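PDB 7LAO: aminoglycoside N(3)-acetyltransferase III, which catalyses acetyl transfer from acetyl-CoA to the 3-amino group of 2-deoxystreptamine antibiotics such as gentamicin and tobramycin, conferring resistance to them. Local coordinates for residues 4-9 and 43-48; 238-243 and 247-252. One frame throughout, in Å; residues are numbered along the deposited sequence.

How the interactions relate
Both contacts lie on the same side of the chain's centre, their own centres about 16 Å apart, and interaction 1 closes along the sequence before interaction 2 opens. The first joins the start of helix 6-16 to helix 40-51; the second is the hairpin of strands 239-243 and 246-252 at one border of the seven-stranded mixed sheet. Helix 6-16 is their common element. I9, which meets A46 in interaction 1, also packs through its CG2 on CG1 of V243 from interaction 2, 3.8 Å away. The pair illustrates how one N-terminal helix can tie a neighbouring helix and the edge of a sheet together, uniting chain regions far apart in sequence.

Interaction 1: residues 4-9 and 43-48; sequences NTIESI and VVSALR
A helix-helix contact at the capped start of helix 6-16 brings I6 and I9, one turn apart, against S45 and A46 of helix 40-51. Small side chains on one helix admit close approach of another, and here A46 is that small residue: its CB lies 3.6 Å from the backbone O of I6 and 3.6 Å from CG2 of I9. I9 makes this touch with the branch that its first torsion (chi1 -56°) sets anti to the backbone N. I6 divides its branches, CD1 resting on CB of S45 at 3.8 Å while CG2 passes over the backbone at A46. No hydrogen bond joins the two segments; the hydroxyl of S45 instead turns back to the carbonyl of A41 in its own helix.

The first turn carrying I6 and I9 is fixed by a capping box. S8 N donates to OG1 of T5 at 3.2 Å, and T5 N donates to OG of S8 at 3.0 Å in a nearly straight bond (174°). ND2 of N4 donates to the same OG at 3.1 Å, with that oxygen tilted from the amide plane of N4.

Beyond the contact, the hydroxyl of T10 in helix 6-16 donates to O of I6 and makes a weak hydrogen bond to O of A46 in helix 40-51. Helix 40-51 packs through V44 on helix 102-108 and through L47 on strand 56-60.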
ATOM      1  N   ASN A   4      -5.688 -18.336  17.209  1.00 42.91           N
ATOM      2  CA  ASN A   4      -6.246 -18.821  15.975  1.00 41.09           C
ATOM      3  C   ASN A   4      -5.189 -19.598  15.177  1.00 46.48           C
ATOM      4  O   ASN A   4      -4.003 -19.607  15.493  1.00 46.91           O
ATOM      5  CB  ASN A   4      -6.793 -17.630  15.153  1.00 42.36           C
ATOM      6  CG  ASN A   4      -8.128 -17.174  15.675  1.00 50.91           C
ATOM      7  OD1 ASN A   4      -8.276 -16.072  16.225  1.00 48.28           O
ATOM      8  ND2 ASN A   4      -9.094 -18.067  15.591  1.00 55.02           N
ATOM      9  N   THR A   5      -5.644 -20.257  14.130  1.00 51.27           N
ATOM     10  CA  THR A   5      -4.849 -21.208  13.376  1.00 54.36           C
ATOM     11  C   THR A   5      -4.779 -20.758  11.914  1.00 55.96           C
ATOM     12  O   THR A   5      -5.449 -19.811  11.489  1.00 46.91           O
ATOM     13  CB  THR A   5      -5.422 -22.626  13.543  1.00 49.36           C
ATOM     14  OG1 THR A   5      -6.802 -22.681  13.146  1.00 51.82           O
ATOM     15  CG2 THR A   5      -5.304 -23.070  14.996  1.00 50.47           C
ATOM     16  N   ILE A   6      -3.914 -21.393  11.127  1.00 42.80           N
ATOM     17  CA  ILE A   6      -3.933 -21.074   9.705  1.00 39.14           C
ATOM     18  C   ILE A   6      -5.317 -21.341   9.121  1.00 42.31           C
ATOM     19  O   ILE A   6      -5.859 -20.527   8.346  1.00 39.32           O
ATOM     20  CB  ILE A   6      -2.827 -21.851   8.968  1.00 39.38           C
ATOM     21  CG1 ILE A   6      -1.481 -21.192   9.240  1.00 43.30           C
ATOM     22  CG2 ILE A   6      -3.073 -21.827   7.487  1.00 40.65           C
ATOM     23  CD1 ILE A   6      -0.275 -22.064   8.829  1.00 49.15           C
ATOM     24  N   GLU A   7      -5.926 -22.467   9.504  1.00 38.58           N
ATOM     25  CA  GLU A   7      -7.187 -22.872   8.890  1.00 45.28           C
ATOM     26  C   GLU A   7      -8.339 -21.966   9.314  1.00 38.36           C
ATOM     27  O   GLU A   7      -9.249 -21.704   8.519  1.00 40.54           O
ATOM     28  CB  GLU A   7      -7.516 -24.318   9.249  1.00 52.24           C
ATOM     29  CG  GLU A   7      -6.566 -25.345   8.638  1.00 65.64           C
ATOM     30  CD  GLU A   7      -5.271 -25.498   9.439  1.00 71.43           C
ATOM     31  OE1 GLU A   7      -5.250 -25.090  10.624  1.00 61.93           O
ATOM     32  OE2 GLU A   7      -4.272 -26.015   8.875  1.00 78.63           O
ATOM     33  N   SER A   8      -8.326 -21.497  10.557  1.00 39.77           N
ATOM     34  CA  SER A   8      -9.425 -20.656  11.034  1.00 43.21           C
ATOM     35  C   SER A   8      -9.355 -19.274  10.407  1.00 38.80           C
ATOM     36  O   SER A   8     -10.387 -18.705  10.027  1.00 34.33           O
ATOM     37  CB  SER A   8      -9.408 -20.566  12.562  1.00 46.29           C
ATOM     38  OG  SER A   8      -8.432 -19.668  13.063  1.00 42.99           O
ATOM     39  N   ILE A   9      -8.142 -18.741  10.240  1.00 35.15           N
ATOM     40  CA  ILE A   9      -7.980 -17.470   9.534  1.00 30.63           C
ATOM     41  C   ILE A   9      -8.368 -17.601   8.065  1.00 29.22           C
ATOM     42  O   ILE A   9      -8.991 -16.690   7.500  1.00 33.28           O
ATOM     43  CB  ILE A   9      -6.548 -16.924   9.682  1.00 30.58           C
ATOM     44  CG1 ILE A   9      -6.136 -16.761  11.181  1.00 36.94           C
ATOM     45  CG2 ILE A   9      -6.406 -15.598   8.824  1.00 28.59           C
ATOM     46  CD1 ILE A   9      -7.102 -15.904  12.021  1.00 34.00           C
ATOM     47  N   VAL A  43      -0.268 -15.914   9.143  1.00 32.27           N
ATOM     48  CA  VAL A  43      -1.229 -15.069   8.454  1.00 31.19           C
ATOM     49  C   VAL A  43      -0.958 -15.063   6.934  1.00 32.70           C
ATOM     50  O   VAL A  43      -1.885 -15.168   6.123  1.00 29.75           O
ATOM     51  CB  VAL A  43      -1.228 -13.648   9.041  1.00 34.88           C
ATOM     52  CG1 VAL A  43      -2.230 -12.780   8.270  1.00 28.00           C
ATOM     53  CG2 VAL A  43      -1.579 -13.652  10.588  1.00 33.25           C
ATOM     54  N   VAL A  44       0.311 -15.009   6.527  1.00 32.55           N
ATOM     55  CA  VAL A  44       0.614 -15.087   5.082  1.00 29.18           C
ATOM     56  C   VAL A  44       0.140 -16.425   4.495  1.00 27.95           C
ATOM     57  O   VAL A  44      -0.535 -16.470   3.445  1.00 26.67           O
ATOM     58  CB  VAL A  44       2.118 -14.845   4.839  1.00 37.95           C
ATOM     59  CG1 VAL A  44       2.515 -15.116   3.329  1.00 42.49           C
ATOM     60  CG2 VAL A  44       2.490 -13.392   5.242  1.00 32.48           C
ATOM     61  N   SER A  45       0.426 -17.522   5.201  1.00 32.79           N
ATOM     62  CA  SER A  45      -0.033 -18.855   4.816  1.00 39.13           C
ATOM     63  C   SER A  45      -1.548 -18.910   4.671  1.00 32.46           C
ATOM     64  O   SER A  45      -2.063 -19.522   3.743  1.00 29.50           O
ATOM     65  CB  SER A  45       0.418 -19.863   5.871  1.00 43.52           C
ATOM     66  OG  SER A  45       1.816 -19.747   6.022  1.00 40.28           O
ATOM     67  N   ALA A  46      -2.277 -18.308   5.600  1.00 30.98           N
ATOM     68  CA  ALA A  46      -3.734 -18.320   5.484  1.00 32.46           C
ATOM     69  C   ALA A  46      -4.198 -17.536   4.269  1.00 26.93           C
ATOM     70  O   ALA A  46      -5.164 -17.928   3.588  1.00 28.86           O
ATOM     71  CB  ALA A  46      -4.364 -17.707   6.735  1.00 28.86           C
ATOM     72  N   LEU A  47      -3.620 -16.361   4.066  1.00 26.47           N
ATOM     73  CA  LEU A  47      -3.989 -15.582   2.879  1.00 28.56           C
ATOM     74  C   LEU A  47      -3.694 -16.363   1.597  1.00 31.97           C
ATOM     75  O   LEU A  47      -4.453 -16.294   0.609  1.00 26.40           O
ATOM     76  CB  LEU A  47      -3.243 -14.253   2.886  1.00 29.23           C
ATOM     77  CG  LEU A  47      -3.720 -13.220   3.897  1.00 29.27           C
ATOM     78  CD1 LEU A  47      -2.568 -12.242   4.218  1.00 27.92           C
ATOM     79  CD2 LEU A  47      -4.949 -12.448   3.320  1.00 23.01           C
ATOM     80  N   ARG A  48      -2.563 -17.061   1.554  1.00 33.14           N
ATOM     81  CA  ARG A  48      -2.241 -17.853   0.370  1.00 26.03           C
ATOM     82  C   ARG A  48      -3.222 -18.994   0.209  1.00 30.96           C
ATOM     83  O   ARG A  48      -3.726 -19.239  -0.898  1.00 28.69           O
ATOM     84  CB  ARG A  48      -0.804 -18.415   0.442  1.00 26.13           C
ATOM     85  CG  ARG A  48      -0.582 -19.522  -0.588  1.00 32.92           C
ATOM     86  CD  ARG A  48      -0.739 -18.949  -1.996  1.00 30.67           C
ATOM     87  NE  ARG A  48       0.025 -17.708  -2.098  1.00 37.22           N
ATOM     88  CZ  ARG A  48      -0.025 -16.875  -3.138  1.00 31.85           C
ATOM     89  NH1 ARG A  48      -0.788 -17.168  -4.192  1.00 27.31           N
ATOM     90  NH2 ARG A  48       0.658 -15.740  -3.085  1.00 29.44           N
TER

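Interaction 2: residues 238-243 and 247-252; sequences HREGIV and PSYLFE
The side chain of H238 lies beside those of Y249 and F251, and the three form an aromatic cluster. The imidazole and the Y249 ring are near parallel (28°) but slid apart, so that they barely overlap; CD2 of H238 reaches CD2 of Y249 at the edge of the tyrosine ring, 3.8 Å away. Against F251 the closest touch is made nearer the backbone, by CB of H238, 3.4 Å from CD1. H238 takes a chi1 of 67°, which places its ring between its own backbone N and carbonyl carbon. The rotation of that ring is fixed by NE2, which donates to OE2 of E240 at 2.8 Å in a straight bond; OE2 lies in the imidazole plane and accepts through its anti lone pair. E240 in turn runs alongside Y249, its OE2 3.9 Å from CE2.

The backbones that carry these side chains form an antiparallel beta hairpin, the outer strand 239-243 bordering the sheet. R239 and L250 form a hydrogen-bonded pair with two bonds, R239 N to L250 O at 3.0 Å and L250 N to R239 O at 2.9 Å. G241 and S248 repeat the pattern, although the bond from S248 N to G241 O is weak. Nearer the turn, CD1 of I242 packs on CA of P247 at 3.7 Å, while CG2 of V243 meets the S248 side chain, whose OG bonds to the carbonyl of A246.

Further out, strand 157-161 pairs with the other edge of 246-252, V233 of helix 224-233 contacts both H238 and F251, and helix 6-16 packs on V243.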
ATOM      1  N   HIS A 238     -19.177  -2.854  -0.003  1.00 27.82           N
ATOM      2  CA  HIS A 238     -18.021  -3.562   0.530  1.00 25.69           C
ATOM      3  C   HIS A 238     -18.498  -4.657   1.491  1.00 27.08           C
ATOM      4  O   HIS A 238     -19.679  -4.761   1.790  1.00 26.45           O
ATOM      5  CB  HIS A 238     -17.149  -2.561   1.269  1.00 27.17           C
ATOM      6  CG  HIS A 238     -17.834  -2.057   2.492  1.00 28.54           C
ATOM      7  ND1 HIS A 238     -18.925  -1.200   2.433  1.00 26.97           N
ATOM      8  CD2 HIS A 238     -17.679  -2.388   3.798  1.00 31.97           C
ATOM      9  CE1 HIS A 238     -19.381  -0.998   3.659  1.00 30.24           C
ATOM     10  NE2 HIS A 238     -18.645  -1.708   4.508  1.00 26.99           N
ATOM     11  N   ARG A 239     -17.562  -5.478   1.988  1.00 22.09           N
ATOM     12  CA  ARG A 239     -17.869  -6.510   2.976  1.00 31.30           C
ATOM     13  C   ARG A 239     -17.122  -6.204   4.264  1.00 27.71           C
ATOM     14  O   ARG A 239     -15.981  -5.716   4.227  1.00 29.38           O
ATOM     15  CB  ARG A 239     -17.446  -7.907   2.491  1.00 36.50           C
ATOM     16  CG  ARG A 239     -18.145  -8.382   1.213  1.00 33.43           C
ATOM     17  CD  ARG A 239     -19.508  -9.014   1.557  1.00 39.02           C
ATOM     18  NE  ARG A 239     -19.268 -10.296   2.193  1.00 46.49           N
ATOM     19  CZ  ARG A 239     -19.143 -11.452   1.538  1.00 46.18           C
ATOM     20  NH1 ARG A 239     -19.275 -11.488   0.220  1.00 51.18           N
ATOM     21  NH2 ARG A 239     -18.887 -12.570   2.202  1.00 40.82           N
ATOM     22  N   GLU A 240     -17.743  -6.547   5.380  1.00 26.14           N
ATOM     23  CA  GLU A 240     -17.160  -6.408   6.718  1.00 28.15           C
ATOM     24  C   GLU A 240     -17.268  -7.728   7.448  1.00 28.03           C
ATOM     25  O   GLU A 240     -18.229  -8.476   7.254  1.00 27.50           O
ATOM     26  CB  GLU A 240     -17.912  -5.335   7.595  1.00 25.67           C
ATOM     27  CG  GLU A 240     -17.951  -3.922   6.938  1.00 38.63           C
ATOM     28  CD  GLU A 240     -18.586  -2.848   7.797  1.00 39.21           C
ATOM     29  OE1 GLU A 240     -18.663  -3.018   9.036  1.00 34.41           O
ATOM     30  OE2 GLU A 240     -19.025  -1.817   7.236  1.00 36.35           O
ATOM     31  N   GLY A 241     -16.314  -7.988   8.347  1.00 26.07           N
ATOM     32  CA  GLY A 241     -16.420  -9.151   9.206  1.00 27.78           C
ATOM     33  C   GLY A 241     -15.140  -9.255  10.006  1.00 35.29           C
ATOM     34  O   GLY A 241     -14.201  -8.474   9.813  1.00 32.41           O
ATOM     35  N   ILE A 242     -15.076 -10.288  10.850  1.00 32.68           N
ATOM     36  CA  ILE A 242     -13.927 -10.447  11.734  1.00 31.48           C
ATOM     37  C   ILE A 242     -12.961 -11.419  11.097  1.00 31.03           C
ATOM     38  O   ILE A 242     -13.378 -12.459  10.598  1.00 36.89           O
ATOM     39  CB  ILE A 242     -14.345 -10.965  13.125  1.00 39.28           C
ATOM     40  CG1 ILE A 242     -15.292  -9.977  13.805  1.00 56.32           C
ATOM     41  CG2 ILE A 242     -13.102 -11.228  13.993  1.00 45.47           C
ATOM     42  CD1 ILE A 242     -14.629  -8.649  14.030  1.00 62.86           C
ATOM     43  N   VAL A 243     -11.665 -11.142  11.200  1.00 31.94           N
ATOM     44  CA  VAL A 243     -10.636 -12.091  10.797  1.00 31.84           C
ATOM     45  C   VAL A 243      -9.695 -12.236  11.973  1.00 34.56           C
ATOM     46  O   VAL A 243      -9.031 -11.269  12.347  1.00 36.27           O
ATOM     47  CB  VAL A 243      -9.886 -11.635   9.531  1.00 30.11           C
ATOM     48  CG1 VAL A 243      -8.846 -12.699   9.188  1.00 31.32           C
ATOM     49  CG2 VAL A 243     -10.894 -11.374   8.387  1.00 27.89           C
ATOM     50  N   PRO A 247     -11.656  -6.486  13.426  1.00 37.73           N
ATOM     51  CA  PRO A 247     -12.646  -5.960  12.461  1.00 37.30           C
ATOM     52  C   PRO A 247     -11.994  -5.721  11.104  1.00 43.17           C
ATOM     53  O   PRO A 247     -10.924  -5.107  11.008  1.00 39.32           O
ATOM     54  CB  PRO A 247     -13.092  -4.635  13.075  1.00 34.45           C
ATOM     55  CG  PRO A 247     -12.027  -4.285  14.069  1.00 48.95           C
ATOM     56  CD  PRO A 247     -11.518  -5.608  14.601  1.00 45.15           C
ATOM     57  N   SER A 248     -12.636  -6.199  10.055  1.00 27.39           N
ATOM     58  CA  SER A 248     -11.942  -6.231   8.777  1.00 25.61           C
ATOM     59  C   SER A 248     -12.870  -5.786   7.656  1.00 24.81           C
ATOM     60  O   SER A 248     -14.099  -5.864   7.784  1.00 27.05           O
ATOM     61  CB  SER A 248     -11.347  -7.621   8.494  1.00 25.77           C
ATOM     62  OG  SER A 248     -10.271  -7.900   9.394  1.00 29.70           O
ATOM     63  N   TYR A 249     -12.261  -5.284   6.573  1.00 24.88           N
ATOM     64  CA  TYR A 249     -12.989  -4.784   5.401  1.00 31.56           C
ATOM     65  C   TYR A 249     -12.415  -5.407   4.143  1.00 28.32           C
ATOM     66  O   TYR A 249     -11.192  -5.614   4.033  1.00 22.75           O
ATOM     67  CB  TYR A 249     -12.865  -3.276   5.218  1.00 26.13           C
ATOM     68  CG  TYR A 249     -13.459  -2.434   6.311  1.00 25.35           C
ATOM     69  CD1 TYR A 249     -12.813  -2.292   7.543  1.00 26.82           C
ATOM     70  CD2 TYR A 249     -14.669  -1.748   6.097  1.00 28.23           C
ATOM     71  CE1 TYR A 249     -13.361  -1.495   8.547  1.00 38.14           C
ATOM     72  CE2 TYR A 249     -15.209  -0.956   7.091  1.00 29.30           C
ATOM     73  CZ  TYR A 249     -14.567  -0.823   8.304  1.00 34.85           C
ATOM     74  OH  TYR A 249     -15.112  -0.048   9.288  1.00 42.95           O
ATOM     75  N   LEU A 250     -13.290  -5.672   3.174  1.00 25.48           N
ATOM     76  CA  LEU A 250     -12.839  -6.063   1.847  1.00 20.58           C
ATOM     77  C   LEU A 250     -13.565  -5.164   0.820  1.00 24.10           C
ATOM     78  O   LEU A 250     -14.808  -5.129   0.775  1.00 22.44           O
ATOM     79  CB  LEU A 250     -13.067  -7.563   1.574  1.00 21.01           C
ATOM     80  CG  LEU A 250     -12.560  -8.100   0.204  1.00 21.56           C
ATOM     81  CD1 LEU A 250     -11.045  -8.050   0.025  1.00 21.82           C
ATOM     82  CD2 LEU A 250     -13.111  -9.521  -0.067  1.00 28.61           C
ATOM     83  N   PHE A 251     -12.779  -4.394   0.074  1.00 22.46           N
ATOM     84  CA  PHE A 251     -13.229  -3.431  -0.948  1.00 24.12           C
ATOM     85  C   PHE A 251     -12.804  -3.857  -2.347  1.00 29.31           C
ATOM     86  O   PHE A 251     -11.655  -4.276  -2.568  1.00 23.85           O
ATOM     87  CB  PHE A 251     -12.605  -2.055  -0.702  1.00 22.14           C
ATOM     88  CG  PHE A 251     -12.890  -1.467   0.615  1.00 27.94           C
ATOM     89  CD1 PHE A 251     -14.139  -0.945   0.877  1.00 25.39           C
ATOM     90  CD2 PHE A 251     -11.897  -1.367   1.598  1.00 28.49           C
ATOM     91  CE1 PHE A 251     -14.450  -0.343   2.102  1.00 29.17           C
ATOM     92  CE2 PHE A 251     -12.199  -0.764   2.854  1.00 30.63           C
ATOM     93  CZ  PHE A 251     -13.449  -0.254   3.091  1.00 33.52           C
ATOM     94  N   GLU A 252     -13.694  -3.655  -3.329  1.00 26.53           N
ATOM     95  CA  GLU A 252     -13.349  -3.835  -4.738  1.00 23.28           C
ATOM     96  C   GLU A 252     -12.584  -2.612  -5.212  1.00 24.35           C
ATOM     97  O   GLU A 252     -13.113  -1.482  -5.137  1.00 27.40           O
ATOM     98  CB  GLU A 252     -14.614  -4.024  -5.572  1.00 33.08           C
ATOM     99  CG  GLU A 252     -14.373  -4.497  -6.945  1.00 50.47           C
ATOM    100  CD  GLU A 252     -15.301  -3.851  -7.966  1.00 57.05           C
ATOM    101  OE1 GLU A 252     -14.799  -3.145  -8.876  1.00 55.71           O
ATOM    102  OE2 GLU A 252     -16.534  -4.046  -7.845  1.00 62.96           O
TER